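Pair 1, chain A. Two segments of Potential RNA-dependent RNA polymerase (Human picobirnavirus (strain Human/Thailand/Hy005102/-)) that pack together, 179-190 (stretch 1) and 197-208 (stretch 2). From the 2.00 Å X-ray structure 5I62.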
# COMPACT_ATOMS: atom_id res chain seq x y z
N SER A 179 21.91 3.73 -17.44
CA SER A 179 20.88 4.75 -17.36
C SER A 179 19.66 4.10 -16.71
O SER A 179 19.24 3.02 -17.13
CB SER A 179 20.55 5.32 -18.74
OG SER A 179 19.97 6.62 -18.64
N GLY A 180 19.11 4.74 -15.67
CA GLY A 180 18.06 4.10 -14.88
C GLY A 180 16.67 4.43 -15.40
O GLY A 180 16.39 5.54 -15.87
N ALA A 181 15.77 3.45 -15.31
CA ALA A 181 14.37 3.67 -15.60
C ALA A 181 13.53 2.72 -14.76
O ALA A 181 13.84 1.53 -14.65
CB ALA A 181 14.06 3.48 -17.09
N ALA A 182 12.44 3.24 -14.19
CA ALA A 182 11.42 2.37 -13.64
C ALA A 182 10.81 1.55 -14.77
O ALA A 182 10.78 1.97 -15.93
CB ALA A 182 10.32 3.16 -12.93
N VAL A 183 10.31 0.37 -14.43
CA VAL A 183 9.60 -0.46 -15.39
C VAL A 183 8.12 -0.45 -15.03
O VAL A 183 7.76 -0.60 -13.86
CB VAL A 183 10.15 -1.90 -15.40
CG1 VAL A 183 9.21 -2.84 -16.14
CG2 VAL A 183 11.56 -1.91 -16.03
N LEU A 184 7.26 -0.27 -16.04
CA LEU A 184 5.81 -0.24 -15.84
C LEU A 184 5.33 -1.61 -15.37
O LEU A 184 5.40 -2.59 -16.13
CB LEU A 184 5.09 0.16 -17.12
CG LEU A 184 3.55 0.22 -16.98
CD1 LEU A 184 3.11 1.33 -16.02
CD2 LEU A 184 2.85 0.38 -18.32
N GLY A 185 4.85 -1.67 -14.13
CA GLY A 185 4.21 -2.85 -13.59
C GLY A 185 2.71 -2.64 -13.37
O GLY A 185 2.13 -1.60 -13.67
N TRP A 186 2.09 -3.68 -12.82
CA TRP A 186 0.63 -3.72 -12.76
C TRP A 186 0.19 -4.48 -11.52
O TRP A 186 0.81 -5.46 -11.12
CB TRP A 186 0.05 -4.37 -14.02
CG TRP A 186 -1.45 -4.55 -13.99
CD1 TRP A 186 -2.39 -3.68 -14.45
CD2 TRP A 186 -2.16 -5.70 -13.51
NE1 TRP A 186 -3.65 -4.20 -14.26
CE2 TRP A 186 -3.54 -5.44 -13.69
CE3 TRP A 186 -1.77 -6.91 -12.95
CZ2 TRP A 186 -4.52 -6.35 -13.33
CZ3 TRP A 186 -2.75 -7.83 -12.59
CH2 TRP A 186 -4.11 -7.54 -12.78
N ARG A 187 -0.90 -4.01 -10.91
CA ARG A 187 -1.63 -4.76 -9.90
C ARG A 187 -3.12 -4.60 -10.15
O ARG A 187 -3.58 -3.50 -10.46
CB ARG A 187 -1.32 -4.30 -8.46
CG ARG A 187 0.12 -4.52 -8.02
CD ARG A 187 0.50 -5.99 -8.03
NE ARG A 187 -0.32 -6.79 -7.13
CZ ARG A 187 -0.13 -6.87 -5.82
NH1 ARG A 187 0.87 -6.19 -5.25
NH2 ARG A 187 -0.92 -7.63 -5.07
N GLY A 188 -3.86 -5.68 -9.99
CA GLY A 188 -5.30 -5.65 -10.14
C GLY A 188 -5.97 -5.55 -8.79
O GLY A 188 -5.55 -6.17 -7.82
N GLN A 189 -7.05 -4.78 -8.74
CA GLN A 189 -7.82 -4.63 -7.53
C GLN A 189 -9.30 -4.71 -7.87
O GLN A 189 -9.75 -4.15 -8.88
CB GLN A 189 -7.47 -3.30 -6.84
CG GLN A 189 -8.31 -2.96 -5.64
CD GLN A 189 -7.75 -1.77 -4.89
OE1 GLN A 189 -6.53 -1.63 -4.74
NE2 GLN A 189 -8.63 -0.89 -4.42
N GLU A 190 -10.05 -5.44 -7.05
CA GLU A 190 -11.47 -5.61 -7.32
C GLU A 190 -12.18 -4.27 -7.29
O GLU A 190 -11.95 -3.44 -6.40
CB GLU A 190 -12.09 -6.59 -6.31
CG GLU A 190 -12.05 -6.13 -4.86
CD GLU A 190 -10.78 -6.59 -4.13
OE1 GLU A 190 -9.67 -6.36 -4.67
OE2 GLU A 190 -10.91 -7.18 -3.04
N ASP A 197 -14.54 -4.28 -14.41
CA ASP A 197 -14.53 -3.49 -13.17
C ASP A 197 -13.18 -3.51 -12.46
O ASP A 197 -13.01 -2.80 -11.46
CB ASP A 197 -15.62 -3.98 -12.22
CG ASP A 197 -17.04 -3.66 -12.71
OD1 ASP A 197 -17.21 -2.64 -13.42
OD2 ASP A 197 -17.99 -4.39 -12.36
N VAL A 198 -12.22 -4.30 -12.94
CA VAL A 198 -10.95 -4.44 -12.24
C VAL A 198 -10.18 -3.13 -12.30
O VAL A 198 -10.00 -2.56 -13.39
CB VAL A 198 -10.12 -5.59 -12.83
CG1 VAL A 198 -8.77 -5.69 -12.13
CG2 VAL A 198 -10.89 -6.90 -12.72
N LYS A 199 -9.74 -2.64 -11.13
CA LYS A 199 -8.91 -1.45 -11.02
C LYS A 199 -7.53 -1.74 -11.56
O LYS A 199 -6.89 -2.71 -11.15
CB LYS A 199 -8.76 -1.01 -9.56
CG LYS A 199 -9.96 -0.37 -8.88
CD LYS A 199 -10.77 0.47 -9.83
CE LYS A 199 -12.03 -0.28 -10.21
NZ LYS A 199 -12.76 0.30 -11.38
N GLN A 200 -7.03 -0.87 -12.45
CA GLN A 200 -5.75 -1.09 -13.12
C GLN A 200 -4.67 -0.24 -12.44
O GLN A 200 -4.36 0.87 -12.86
CB GLN A 200 -5.88 -0.76 -14.61
CG GLN A 200 -7.03 -1.48 -15.31
CD GLN A 200 -6.79 -2.97 -15.45
OE1 GLN A 200 -5.75 -3.38 -15.98
NE2 GLN A 200 -7.74 -3.78 -15.00
N ARG A 201 -4.06 -0.81 -11.40
CA ARG A 201 -3.06 -0.07 -10.64
C ARG A 201 -1.73 -0.02 -11.41
O ARG A 201 -1.29 -1.02 -11.97
CB ARG A 201 -2.84 -0.69 -9.26
CG ARG A 201 -4.02 -0.54 -8.29
CD ARG A 201 -3.60 -0.96 -6.86
NE ARG A 201 -2.19 -0.67 -6.60
CZ ARG A 201 -1.33 -1.52 -6.03
NH1 ARG A 201 -1.75 -2.71 -5.63
NH2 ARG A 201 -0.07 -1.17 -5.85
N VAL A 202 -1.10 1.15 -11.42
CA VAL A 202 0.23 1.30 -11.99
C VAL A 202 1.25 1.07 -10.89
O VAL A 202 1.13 1.62 -9.79
CB VAL A 202 0.41 2.69 -12.62
CG1 VAL A 202 1.86 2.92 -13.00
CG2 VAL A 202 -0.50 2.85 -13.83
N VAL A 203 2.24 0.22 -11.16
CA VAL A 203 3.38 0.03 -10.28
C VAL A 203 4.62 0.55 -10.98
O VAL A 203 4.87 0.21 -12.14
CB VAL A 203 3.57 -1.46 -9.89
CG1 VAL A 203 4.78 -1.60 -8.95
CG2 VAL A 203 2.32 -1.99 -9.23
N TRP A 204 5.39 1.39 -10.28
CA TRP A 204 6.70 1.82 -10.75
C TRP A 204 7.74 0.87 -10.16
O TRP A 204 8.09 0.97 -8.98
CB TRP A 204 6.98 3.27 -10.34
CG TRP A 204 6.11 4.29 -11.03
CD1 TRP A 204 4.75 4.41 -10.94
CD2 TRP A 204 6.54 5.30 -11.94
NE1 TRP A 204 4.32 5.46 -11.73
CE2 TRP A 204 5.40 6.01 -12.36
CE3 TRP A 204 7.80 5.67 -12.45
CZ2 TRP A 204 5.47 7.07 -13.26
CZ3 TRP A 204 7.87 6.73 -13.33
CH2 TRP A 204 6.71 7.42 -13.74
N MET A 205 8.23 -0.07 -10.97
CA MET A 205 9.20 -1.06 -10.50
C MET A 205 10.59 -0.44 -10.63
O MET A 205 11.10 -0.27 -11.74
CB MET A 205 9.07 -2.36 -11.30
CG MET A 205 7.76 -3.10 -11.07
SD MET A 205 7.58 -4.47 -12.25
CE MET A 205 6.05 -5.15 -11.69
N PHE A 206 11.19 -0.07 -9.50
CA PHE A 206 12.38 0.75 -9.47
C PHE A 206 13.64 -0.08 -9.66
O PHE A 206 13.67 -1.25 -9.29
CB PHE A 206 12.50 1.49 -8.13
CG PHE A 206 11.85 2.84 -8.12
CD1 PHE A 206 10.54 2.99 -8.52
CD2 PHE A 206 12.54 3.95 -7.69
CE1 PHE A 206 9.92 4.23 -8.50
CE2 PHE A 206 11.94 5.20 -7.66
CZ PHE A 206 10.62 5.34 -8.08
N PRO A 207 14.70 0.52 -10.22
CA PRO A 207 16.01 -0.13 -10.23
C PRO A 207 16.47 -0.45 -8.82
O PRO A 207 16.32 0.35 -7.90
CB PRO A 207 16.93 0.91 -10.89
CG PRO A 207 16.02 1.82 -11.64
CD PRO A 207 14.75 1.88 -10.80
N PHE A 208 17.05 -1.65 -8.68
CA PHE A 208 17.64 -2.09 -7.42
C PHE A 208 18.56 -1.02 -6.83
O PHE A 208 18.48 -0.71 -5.64
CB PHE A 208 18.40 -3.40 -7.69
CG PHE A 208 18.80 -4.19 -6.45
CD1 PHE A 208 18.22 -3.95 -5.22
CD2 PHE A 208 19.77 -5.21 -6.55
CE1 PHE A 208 18.60 -4.70 -4.10
CE2 PHE A 208 20.15 -5.94 -5.44
CZ PHE A 208 19.57 -5.68 -4.21
O HOH W 1 13.55 -0.50 -12.95

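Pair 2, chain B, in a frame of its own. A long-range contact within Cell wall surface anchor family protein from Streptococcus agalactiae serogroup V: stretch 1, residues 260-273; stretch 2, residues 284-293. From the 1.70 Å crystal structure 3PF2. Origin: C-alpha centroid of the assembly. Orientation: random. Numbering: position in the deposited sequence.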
# COMPACT_ATOMS: atom_id res chain seq x y z
N ASN B 260 4.07 -3.21 11.47
CA ASN B 260 5.11 -3.32 10.44
C ASN B 260 5.04 -4.66 9.71
O ASN B 260 4.15 -5.47 9.99
CB ASN B 260 6.50 -3.00 11.01
CG ASN B 260 7.01 -4.05 11.98
OD1 ASN B 260 6.55 -5.19 12.00
ND2 ASN B 260 7.99 -3.66 12.78
N ALA B 261 5.95 -4.87 8.76
CA ALA B 261 5.89 -6.05 7.90
C ALA B 261 6.12 -7.38 8.64
O ALA B 261 5.80 -8.44 8.11
CB ALA B 261 6.86 -5.90 6.71
N GLU B 262 6.67 -7.29 9.86
CA GLU B 262 6.82 -8.44 10.75
C GLU B 262 5.65 -8.63 11.72
O GLU B 262 5.71 -9.50 12.61
CB GLU B 262 8.09 -8.28 11.59
CG GLU B 262 9.34 -8.15 10.79
CD GLU B 262 10.58 -8.22 11.67
OE1 GLU B 262 10.44 -8.28 12.92
OE2 GLU B 262 11.69 -8.20 11.11
N GLY B 263 4.60 -7.83 11.54
CA GLY B 263 3.49 -7.72 12.49
C GLY B 263 2.43 -8.81 12.47
O GLY B 263 2.53 -9.77 11.71
N THR B 264 1.41 -8.64 13.31
CA THR B 264 0.48 -9.75 13.61
C THR B 264 -0.25 -10.30 12.38
O THR B 264 -0.81 -9.56 11.57
CB THR B 264 -0.54 -9.40 14.72
OG1 THR B 264 0.17 -8.90 15.86
CG2 THR B 264 -1.28 -10.67 15.15
N ALA B 265 -0.23 -11.62 12.29
CA ALA B 265 -0.92 -12.36 11.23
C ALA B 265 -2.43 -12.12 11.28
O ALA B 265 -2.99 -11.78 12.33
CB ALA B 265 -0.59 -13.83 11.33
N VAL B 266 -3.07 -12.29 10.12
CA VAL B 266 -4.52 -12.15 9.99
C VAL B 266 -5.12 -13.49 9.58
O VAL B 266 -4.59 -14.16 8.70
CB VAL B 266 -4.88 -11.06 8.95
CG1 VAL B 266 -6.38 -11.08 8.58
CG2 VAL B 266 -4.53 -9.68 9.50
N THR B 267 -6.23 -13.84 10.22
CA THR B 267 -6.95 -15.07 9.92
C THR B 267 -7.93 -14.88 8.77
O THR B 267 -8.67 -13.89 8.72
CB THR B 267 -7.71 -15.59 11.16
OG1 THR B 267 -6.76 -15.88 12.18
CG2 THR B 267 -8.53 -16.86 10.84
N TYR B 268 -7.94 -15.84 7.86
CA TYR B 268 -8.97 -15.93 6.82
C TYR B 268 -9.54 -17.34 6.87
O TYR B 268 -9.05 -18.18 7.61
CB TYR B 268 -8.38 -15.64 5.44
CG TYR B 268 -7.86 -14.23 5.27
CD1 TYR B 268 -8.69 -13.22 4.81
CD2 TYR B 268 -6.53 -13.92 5.60
CE1 TYR B 268 -8.21 -11.91 4.66
CE2 TYR B 268 -6.05 -12.61 5.46
CZ TYR B 268 -6.90 -11.63 4.99
OH TYR B 268 -6.46 -10.32 4.84
N LYS B 269 -10.59 -17.58 6.11
CA LYS B 269 -11.23 -18.90 6.13
C LYS B 269 -11.47 -19.42 4.73
O LYS B 269 -11.65 -18.65 3.79
CB LYS B 269 -12.58 -18.81 6.86
CG LYS B 269 -12.44 -18.45 8.30
CD LYS B 269 -13.79 -18.45 9.00
CE LYS B 269 -13.59 -18.01 10.45
NZ LYS B 269 -14.90 -17.74 11.12
N LEU B 270 -11.46 -20.74 4.59
CA LEU B 270 -11.92 -21.37 3.34
C LEU B 270 -13.16 -22.19 3.67
O LEU B 270 -13.17 -22.90 4.66
CB LEU B 270 -10.85 -22.28 2.75
CG LEU B 270 -9.53 -21.64 2.32
CD1 LEU B 270 -8.57 -22.73 1.88
CD2 LEU B 270 -9.75 -20.66 1.21
N LYS B 271 -14.20 -22.05 2.87
CA LYS B 271 -15.36 -22.94 2.97
C LYS B 271 -15.33 -23.88 1.78
O LYS B 271 -15.46 -23.45 0.64
CB LYS B 271 -16.65 -22.12 2.97
CG LYS B 271 -17.91 -22.97 3.05
CD LYS B 271 -19.13 -22.13 2.74
CE LYS B 271 -20.39 -23.00 2.70
NZ LYS B 271 -21.59 -22.16 2.44
N GLU B 272 -15.15 -25.17 2.06
CA GLU B 272 -15.10 -26.15 0.99
C GLU B 272 -16.51 -26.38 0.47
O GLU B 272 -17.41 -26.75 1.23
CB GLU B 272 -14.48 -27.46 1.48
CG GLU B 272 -14.19 -28.44 0.34
CD GLU B 272 -13.35 -29.62 0.78
OE1 GLU B 272 -12.76 -29.56 1.88
OE2 GLU B 272 -13.27 -30.62 0.02
N THR B 273 -16.69 -26.12 -0.83
CA THR B 273 -17.99 -26.20 -1.48
C THR B 273 -18.07 -27.38 -2.45
O THR B 273 -19.16 -27.79 -2.86
CB THR B 273 -18.31 -24.91 -2.25
OG1 THR B 273 -17.31 -24.68 -3.25
CG2 THR B 273 -18.36 -23.70 -1.29
N LYS B 284 -17.29 -28.13 8.42
CA LYS B 284 -16.61 -27.05 9.15
C LYS B 284 -15.69 -26.31 8.20
O LYS B 284 -15.03 -26.91 7.36
CB LYS B 284 -15.82 -27.61 10.33
CG LYS B 284 -16.66 -28.31 11.40
CD LYS B 284 -17.32 -27.29 12.33
CE LYS B 284 -17.51 -27.86 13.73
NZ LYS B 284 -18.73 -28.71 13.82
N GLU B 285 -15.64 -24.98 8.36
CA GLU B 285 -14.75 -24.14 7.56
C GLU B 285 -13.32 -24.32 8.05
O GLU B 285 -13.07 -24.75 9.18
CB GLU B 285 -15.20 -22.68 7.61
CG GLU B 285 -16.59 -22.50 6.98
CD GLU B 285 -17.12 -21.08 6.94
OE1 GLU B 285 -16.64 -20.22 7.70
OE2 GLU B 285 -18.06 -20.84 6.13
N ILE B 286 -12.38 -23.99 7.17
CA ILE B 286 -10.95 -24.19 7.40
C ILE B 286 -10.30 -22.83 7.61
O ILE B 286 -10.38 -21.97 6.73
CB ILE B 286 -10.29 -24.84 6.16
CG1 ILE B 286 -10.95 -26.20 5.87
CG2 ILE B 286 -8.76 -24.94 6.35
CD1 ILE B 286 -11.13 -26.48 4.41
N GLU B 287 -9.65 -22.64 8.75
CA GLU B 287 -8.96 -21.38 9.01
C GLU B 287 -7.52 -21.44 8.51
O GLU B 287 -6.91 -22.51 8.47
CB GLU B 287 -9.01 -21.03 10.50
CG GLU B 287 -10.41 -20.70 10.99
CD GLU B 287 -10.46 -20.12 12.40
OE1 GLU B 287 -9.40 -20.02 13.07
OE2 GLU B 287 -11.58 -19.75 12.83
N PHE B 288 -6.99 -20.29 8.09
CA PHE B 288 -5.55 -20.18 7.85
C PHE B 288 -5.10 -18.78 8.21
O PHE B 288 -5.92 -17.89 8.37
CB PHE B 288 -5.17 -20.51 6.40
CG PHE B 288 -5.70 -19.55 5.37
CD1 PHE B 288 -4.90 -18.49 4.89
CD2 PHE B 288 -6.97 -19.72 4.82
CE1 PHE B 288 -5.37 -17.61 3.89
CE2 PHE B 288 -7.46 -18.85 3.83
CZ PHE B 288 -6.66 -17.80 3.35
N THR B 289 -3.79 -18.59 8.35
CA THR B 289 -3.28 -17.25 8.63
C THR B 289 -2.31 -16.78 7.56
O THR B 289 -1.55 -17.58 7.01
CB THR B 289 -2.61 -17.13 10.00
OG1 THR B 289 -1.59 -18.12 10.10
CG2 THR B 289 -3.61 -17.33 11.13
N VAL B 290 -2.39 -15.49 7.26
CA VAL B 290 -1.44 -14.80 6.42
C VAL B 290 -0.53 -13.99 7.34
O VAL B 290 -1.01 -13.23 8.19
CB VAL B 290 -2.17 -13.85 5.44
CG1 VAL B 290 -1.13 -13.03 4.64
CG2 VAL B 290 -3.04 -14.66 4.49
N SER B 291 0.78 -14.21 7.19
CA SER B 291 1.80 -13.56 8.01
C SER B 291 2.94 -13.08 7.12
O SER B 291 2.87 -13.21 5.90
CB SER B 291 2.37 -14.56 9.02
OG SER B 291 3.17 -15.54 8.36
N GLN B 292 4.00 -12.56 7.72
CA GLN B 292 5.17 -12.19 6.92
C GLN B 292 5.75 -13.38 6.15
O GLN B 292 6.27 -13.22 5.04
CB GLN B 292 6.24 -11.58 7.81
CG GLN B 292 7.49 -11.16 7.03
CD GLN B 292 8.54 -10.56 7.91
OE1 GLN B 292 8.83 -11.06 8.99
NE2 GLN B 292 9.12 -9.46 7.46
N THR B 293 5.64 -14.58 6.72
CA THR B 293 6.36 -15.74 6.21
C THR B 293 5.46 -16.88 5.72
O THR B 293 5.91 -18.02 5.59
CB THR B 293 7.36 -16.30 7.26
OG1 THR B 293 6.65 -16.67 8.46
CG2 THR B 293 8.43 -15.26 7.60
O HOH W 2 4.04 -11.82 10.53
O HOH W 3 -6.78 -18.45 12.96
O HOH W 4 -15.53 -26.05 4.66

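What backbone do the two pairs share? Each is a pair of antiparallel strands, their N-to-C directions 143° apart in pair 1 and 146° in pair 2, and the central residues superpose with an RMSD of 0.6 Å. The hydrogen-bonded register is common to both: A:Val183–A:Met205, A:Gly185–A:Val203 and A:Arg187–A:Arg201 match B:Val266–B:Val290, B:Tyr268–B:Phe288 and B:Leu270–B:Ile286. A:Gly185 N donates to A:Val203 O at 2.7 Å, and its counterpart B:Tyr268 N donates to B:Phe288 O at 2.9 Å.

How is the face carrying these hydrogen-bonded pairs filled? At one end A:Val183 matches B:Val266 closely, but their partners differ: in pair 1 the A:Met205 side chain reaches along the strand until its CE lies 3.5 Å from A:Gly185 CA. A CB on that glycine would clash with the methyl. In pair 2 the matched position holds B:Tyr268, whose CB lies over one face of the B:Phe288 ring, 3.5 Å from B:Phe288 CZ, while B:Tyr268 CD2 packs 3.7 Å from B:Val290 CG2. The long methionine thus covers a glycine in one pair, whereas a shorter valine accompanies a tyrosine in the other.

What happens further along that face? A:Arg187 and A:Arg201 are exposed and bring like charges near each other, NH1 to NH1 at 4.4 Å, yet A:Arg187 CB sits over one face of the A:Arg201 guanidinium, 3.3 Å from its NH1. The aliphatic part of A:Arg187 also packs on valine, with CG 3.6 Å from A:Val203 CG2. Pair 2 answers with hydrocarbon: B:Leu270 CB lies 4.3 Å from B:Ile286 CB, and B:Leu270 CG lies 3.8 Å from B:Phe288 CE2.

Does the opposite face follow the same plan? Here pair 1 is mostly apolar and pair 2 largely polar. In pair 1 A:Ala182 CB touches A:Trp204 CE3 at 3.6 Å, A:Leu184 CD1 meets A:Val202 CG1 at 3.6 Å, and A:Trp186 NE1 donates a hydrogen bond to A:Gln200 OE1 at 2.8 Å. The matched B:Ala265 has its CB 4.1 Å from B:Thr289 CB. B:Thr267 and B:Glu287 replace the leucine and valine, and a water bridges them, 2.7 Å from B:Thr267 OG1 and 3.1 Å from B:Glu287 OE1. B:Lys269, in place of the tryptophan, stretches out with NZ 4.2 Å from B:Glu287 OE2 and 4.6 Å from B:Glu285 OE1, beyond salt-bridge range.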